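Local coordinates for tailspike protein (Acinetobacter phage vB_ApiP_P1, PDB 6E1R) that probably recognises and hydrolyses capsular polysaccharide on the surface of Acinetobacter baumannii, as tailspikes of related phages do, with this chain carrying the C-terminal part, at residues Y487-I500 / S518-V530. Numbering follows the deposited sequence.
Sequences YELLVTSVGTAKYI and SFTWSINSSNVLV
Trp521 meets Tyr487 edge-to-face where two antiparallel sheets of the C-terminal domain pack as a beta sandwich, beyond the parallel beta-helix of the tailspike. The hairpin 487-500, turned by a type II' turn at Val494-Ala497, faces the hairpin 518-530, turned by a type I turn at Asn524-Asn527; the axes of strands 487-494 and 519-523 approach to 9.4 Å and run nearly parallel. The packing is tight at the aromatic end. The indole edge comes over one face of the phenol ring, off its centre, with the two planes at 68° and Trp521 NE1 3.2 Å from Tyr487 CG. Leu489 CD1 sits over one indole face in a CH-pi contact, 4.0 Å from the centroid of the five-membered ring of Trp521; Phe519 CB lies over the opposite face, so the indole is sandwiched between the two. Tyr487 OH takes the backbone N-H of Phe519 and also bonds Pro517 O, which ties the ring to the start of the facing strand. Further along, Ile500 CD1 reaches both Trp521 CB and Leu529 CD1, while Ile523 CD1 approaches Val491 CG1 at 3.8 Å. The face of hairpin 487-500 turned away from this contact meets another copy of the protein: Thr492 OG1 bonds Ser484 OG of the second subunit. Toward the turns the contact becomes more polar and opens to solvent, Ser525 being exposed. Here Lys498 lays its CB and CG along Ile523, and a bend at chi2 (-52°) precedes an extended end that brings the ammonium between the two turns. Its NZ bonds Gly495 O in the carbonyl plane. Asn527 OD1, also bonded by Tyr464 OH, receives Lys498 NZ at 2.7 Å, the nitrogen standing 36° out of the amide carbonyl plane.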
loop_
_atom_site.group_PDB
_atom_site.type_symbol
_atom_site.label_atom_id
_atom_site.label_comp_id
_atom_site.label_asym_id
_atom_site.label_seq_id
_atom_site.Cartn_x
_atom_site.Cartn_y
_atom_site.Cartn_z
ATOM N N TYR A 487 51.749 11.128 3.230
ATOM C CA TYR A 487 52.122 12.533 3.247
ATOM C C TYR A 487 50.942 13.357 3.740
ATOM O O TYR A 487 49.796 13.105 3.358
ATOM C CB TYR A 487 52.549 13.014 1.854
ATOM C CG TYR A 487 53.651 12.189 1.224
ATOM C CD1 TYR A 487 53.359 11.020 0.532
ATOM C CD2 TYR A 487 54.980 12.583 1.310
ATOM C CE1 TYR A 487 54.358 10.262 -0.047
ATOM C CE2 TYR A 487 55.987 11.831 0.731
ATOM C CZ TYR A 487 55.668 10.672 0.054
ATOM O OH TYR A 487 56.662 9.918 -0.525
ATOM N N GLU A 488 51.228 14.340 4.588
ATOM C CA GLU A 488 50.216 15.242 5.123
ATOM C C GLU A 488 50.494 16.634 4.576
ATOM O O GLU A 488 51.547 17.216 4.861
ATOM C CB GLU A 488 50.243 15.240 6.652
ATOM C CG GLU A 488 49.126 16.029 7.314
ATOM C CD GLU A 488 47.855 15.214 7.485
ATOM O OE1 GLU A 488 47.639 14.261 6.706
ATOM O OE2 GLU A 488 47.074 15.519 8.411
ATOM N N LEU A 489 49.556 17.168 3.796
ATOM C CA LEU A 489 49.776 18.406 3.059
ATOM C C LEU A 489 48.689 19.418 3.385
ATOM O O LEU A 489 47.502 19.079 3.397
ATOM C CB LEU A 489 49.813 18.149 1.549
ATOM C CG LEU A 489 50.767 17.057 1.062
ATOM C CD1 LEU A 489 50.580 16.809 -0.427
ATOM C CD2 LEU A 489 52.212 17.423 1.372
ATOM N N LEU A 490 49.101 20.657 3.641
ATOM C CA LEU A 490 48.197 21.796 3.725
ATOM C C LEU A 490 48.287 22.584 2.427
ATOM O O LEU A 490 49.382 22.968 2.007
ATOM C CB LEU A 490 48.548 22.699 4.906
ATOM C CG LEU A 490 48.023 22.305 6.285
ATOM C CD1 LEU A 490 48.358 23.384 7.306
ATOM C CD2 LEU A 490 46.524 22.048 6.239
ATOM N N VAL A 491 47.142 22.822 1.794
ATOM C CA VAL A 491 47.108 23.502 0.508
ATOM C C VAL A 491 46.100 24.640 0.555
ATOM O O VAL A 491 45.087 24.578 1.260
ATOM C CB VAL A 491 46.773 22.534 -0.650
ATOM C CG1 VAL A 491 47.862 21.483 -0.795
ATOM C CG2 VAL A 491 45.413 21.880 -0.427
ATOM N N THR A 492 46.396 25.690 -0.206
ATOM C CA THR A 492 45.495 26.810 -0.436
ATOM C C THR A 492 46.055 27.613 -1.599
ATOM O O THR A 492 47.232 27.488 -1.948
ATOM C CB THR A 492 45.336 27.694 0.807
ATOM O OG1 THR A 492 44.361 28.712 0.548
ATOM C CG2 THR A 492 46.658 28.347 1.176
ATOM N N SER A 493 45.199 28.439 -2.196
ATOM C CA SER A 493 45.587 29.222 -3.358
ATOM C C SER A 493 45.006 30.622 -3.249
ATOM O O SER A 493 43.944 30.829 -2.657
ATOM C CB SER A 493 45.124 28.563 -4.666
ATOM O OG SER A 493 43.711 28.534 -4.751
ATOM N N VAL A 494 45.721 31.585 -3.828
ATOM C CA VAL A 494 45.254 32.966 -3.945
ATOM C C VAL A 494 45.552 33.389 -5.382
ATOM O O VAL A 494 46.644 33.879 -5.689
ATOM C CB VAL A 494 45.922 33.911 -2.939
ATOM C CG1 VAL A 494 45.365 35.318 -3.087
ATOM C CG2 VAL A 494 45.726 33.410 -1.516
ATOM N N GLY A 495 44.583 33.198 -6.271
ATOM C CA GLY A 495 44.815 33.513 -7.671
ATOM C C GLY A 495 45.820 32.550 -8.271
ATOM O O GLY A 495 45.696 31.327 -8.143
ATOM N N THR A 496 46.833 33.104 -8.941
ATOM C CA THR A 496 47.897 32.291 -9.516
ATOM C C THR A 496 48.869 31.765 -8.468
ATOM O O THR A 496 49.668 30.876 -8.784
ATOM C CB THR A 496 48.665 33.095 -10.568
ATOM O OG1 THR A 496 49.220 34.270 -9.962
ATOM C CG2 THR A 496 47.741 33.504 -11.705
ATOM N N ALA A 497 48.825 32.284 -7.244
ATOM C CA ALA A 497 49.743 31.856 -6.199
ATOM C C ALA A 497 49.244 30.570 -5.551
ATOM O O ALA A 497 48.105 30.502 -5.081
ATOM C CB ALA A 497 49.901 32.952 -5.146
ATOM N N LYS A 498 50.101 29.554 -5.527
ATOM C CA LYS A 498 49.782 28.258 -4.941
ATOM C C LYS A 498 50.607 28.064 -3.676
ATOM O O LYS A 498 51.820 28.300 -3.678
ATOM C CB LYS A 498 50.059 27.125 -5.932
ATOM C CG LYS A 498 49.524 27.370 -7.335
ATOM C CD LYS A 498 48.053 27.751 -7.326
ATOM C CE LYS A 498 47.567 28.090 -8.727
ATOM N NZ LYS A 498 46.168 28.599 -8.727
ATOM N N TYR A 499 49.951 27.628 -2.603
ATOM C CA TYR A 499 50.594 27.441 -1.307
ATOM C C TYR A 499 50.395 26.001 -0.859
ATOM O O TYR A 499 49.258 25.556 -0.677
ATOM C CB TYR A 499 50.027 28.409 -0.267
ATOM C CG TYR A 499 50.185 29.861 -0.645
ATOM C CD1 TYR A 499 49.236 30.504 -1.426
ATOM C CD2 TYR A 499 51.286 30.591 -0.220
ATOM C CE1 TYR A 499 49.380 31.831 -1.776
ATOM C CE2 TYR A 499 51.440 31.919 -0.563
ATOM C CZ TYR A 499 50.485 32.534 -1.341
ATOM O OH TYR A 499 50.633 33.857 -1.687
ATOM N N ILE A 500 51.499 25.281 -0.679
ATOM C CA ILE A 500 51.471 23.907 -0.190
ATOM C C ILE A 500 52.560 23.747 0.862
ATOM O O ILE A 500 53.675 24.256 0.704
ATOM C CB ILE A 500 51.636 22.888 -1.341
ATOM C CG1 ILE A 500 51.576 21.455 -0.806
ATOM C CG2 ILE A 500 52.923 23.137 -2.115
ATOM C CD1 ILE A 500 51.544 20.399 -1.888
ATOM N N SER A 518 58.536 7.633 -2.998
ATOM C CA SER A 518 59.098 8.850 -2.425
ATOM C C SER A 518 58.872 10.012 -3.384
ATOM O O SER A 518 59.357 9.984 -4.521
ATOM C CB SER A 518 60.587 8.670 -2.139
ATOM O OG SER A 518 60.819 7.471 -1.420
ATOM N N PHE A 519 58.147 11.033 -2.927
ATOM C CA PHE A 519 57.774 12.135 -3.802
ATOM C C PHE A 519 57.751 13.442 -3.023
ATOM O O PHE A 519 57.450 13.469 -1.826
ATOM C CB PHE A 519 56.408 11.890 -4.456
ATOM C CG PHE A 519 56.306 10.569 -5.160
ATOM C CD1 PHE A 519 56.847 10.399 -6.422
ATOM C CD2 PHE A 519 55.681 9.494 -4.553
ATOM C CE1 PHE A 519 56.763 9.182 -7.069
ATOM C CE2 PHE A 519 55.591 8.276 -5.195
ATOM C CZ PHE A 519 56.132 8.120 -6.455
ATOM N N THR A 520 58.075 14.527 -3.724
ATOM C CA THR A 520 57.896 15.885 -3.233
ATOM C C THR A 520 56.713 16.514 -3.956
ATOM O O THR A 520 56.536 16.314 -5.162
ATOM C CB THR A 520 59.162 16.722 -3.452
ATOM O OG1 THR A 520 60.262 16.113 -2.766
ATOM C CG2 THR A 520 58.972 18.139 -2.929
ATOM N N TRP A 521 55.908 17.276 -3.221
ATOM C CA TRP A 521 54.601 17.712 -3.688
ATOM C C TRP A 521 54.579 19.204 -3.988
ATOM O O TRP A 521 55.159 20.009 -3.252
ATOM C CB TRP A 521 53.529 17.364 -2.656
ATOM C CG TRP A 521 53.482 15.900 -2.388
ATOM C CD1 TRP A 521 54.144 15.222 -1.406
ATOM C CD2 TRP A 521 52.758 14.919 -3.137
ATOM N NE1 TRP A 521 53.866 13.879 -1.489
ATOM C CE2 TRP A 521 53.016 13.668 -2.544
ATOM C CE3 TRP A 521 51.911 14.978 -4.247
ATOM C CZ2 TRP A 521 52.458 12.487 -3.025
ATOM C CZ3 TRP A 521 51.357 13.805 -4.722
ATOM C CH2 TRP A 521 51.634 12.576 -4.114
ATOM N N SER A 522 53.905 19.558 -5.080
ATOM C CA SER A 522 53.768 20.941 -5.511
ATOM C C SER A 522 52.412 21.107 -6.181
ATOM O O SER A 522 51.664 20.143 -6.371
ATOM C CB SER A 522 54.894 21.345 -6.466
ATOM O OG SER A 522 54.866 20.555 -7.643
ATOM N N ILE A 523 52.097 22.352 -6.532
ATOM C CA ILE A 523 50.878 22.694 -7.257
ATOM C C ILE A 523 51.271 23.609 -8.407
ATOM O O ILE A 523 51.889 24.657 -8.185
ATOM C CB ILE A 523 49.829 23.369 -6.357
ATOM C CG1 ILE A 523 49.505 22.490 -5.149
ATOM C CG2 ILE A 523 48.564 23.670 -7.149
ATOM C CD1 ILE A 523 48.545 23.127 -4.167
ATOM N N ASN A 524 50.919 23.219 -9.630
ATOM C CA ASN A 524 51.295 23.983 -10.809
ATOM C C ASN A 524 50.256 25.071 -11.077
ATOM O O ASN A 524 49.338 25.297 -10.283
ATOM C CB ASN A 524 51.485 23.057 -12.012
ATOM C CG ASN A 524 50.228 22.274 -12.368
ATOM O OD1 ASN A 524 49.128 22.578 -11.905
ATOM N ND2 ASN A 524 50.391 21.261 -13.210
ATOM N N SER A 525 50.390 25.756 -12.215
ATOM C CA SER A 525 49.475 26.842 -12.547
ATOM C C SER A 525 48.068 26.346 -12.854
ATOM O O SER A 525 47.121 27.135 -12.787
ATOM C CB SER A 525 50.017 27.639 -13.734
ATOM O OG SER A 525 50.262 26.798 -14.847
ATOM N N SER A 526 47.911 25.065 -13.190
ATOM C CA SER A 526 46.604 24.482 -13.464
ATOM C C SER A 526 45.948 23.890 -12.219
ATOM O O SER A 526 45.001 23.105 -12.347
ATOM C CB SER A 526 46.720 23.417 -14.556
ATOM O OG SER A 526 47.167 23.987 -15.775
ATOM N N ASN A 527 46.436 24.242 -11.027
ATOM C CA ASN A 527 45.885 23.749 -9.761
ATOM C C ASN A 527 45.912 22.224 -9.682
ATOM O O ASN A 527 45.013 21.598 -9.117
ATOM C CB ASN A 527 44.467 24.279 -9.528
ATOM C CG ASN A 527 44.420 25.790 -9.410
ATOM O OD1 ASN A 527 44.728 26.351 -8.359
ATOM N ND2 ASN A 527 44.028 26.458 -10.490
ATOM N N VAL A 528 46.949 21.618 -10.253
ATOM C CA VAL A 528 47.124 20.170 -10.234
ATOM C C VAL A 528 48.140 19.813 -9.157
ATOM O O VAL A 528 49.226 20.403 -9.096
ATOM C CB VAL A 528 47.574 19.645 -11.608
ATOM C CG1 VAL A 528 47.853 18.150 -11.540
ATOM C CG2 VAL A 528 46.516 19.945 -12.659
ATOM N N LEU A 529 47.787 18.854 -8.304
ATOM C CA LEU A 529 48.724 18.327 -7.315
ATOM C C LEU A 529 49.758 17.463 -8.025
ATOM O O LEU A 529 49.433 16.386 -8.535
ATOM C CB LEU A 529 47.980 17.528 -6.250
ATOM C CG LEU A 529 48.834 16.933 -5.128
ATOM C CD1 LEU A 529 49.457 18.037 -4.288
ATOM C CD2 LEU A 529 48.017 15.991 -4.260
ATOM N N VAL A 530 51.004 17.930 -8.062
ATOM C CA VAL A 530 52.073 17.284 -8.813
ATOM C C VAL A 530 53.007 16.572 -7.847
ATOM O O VAL A 530 53.370 17.118 -6.798
ATOM C CB VAL A 530 52.843 18.307 -9.671
ATOM C CG1 VAL A 530 53.949 17.621 -10.460
ATOM C CG2 VAL A 530 51.891 19.040 -10.602
#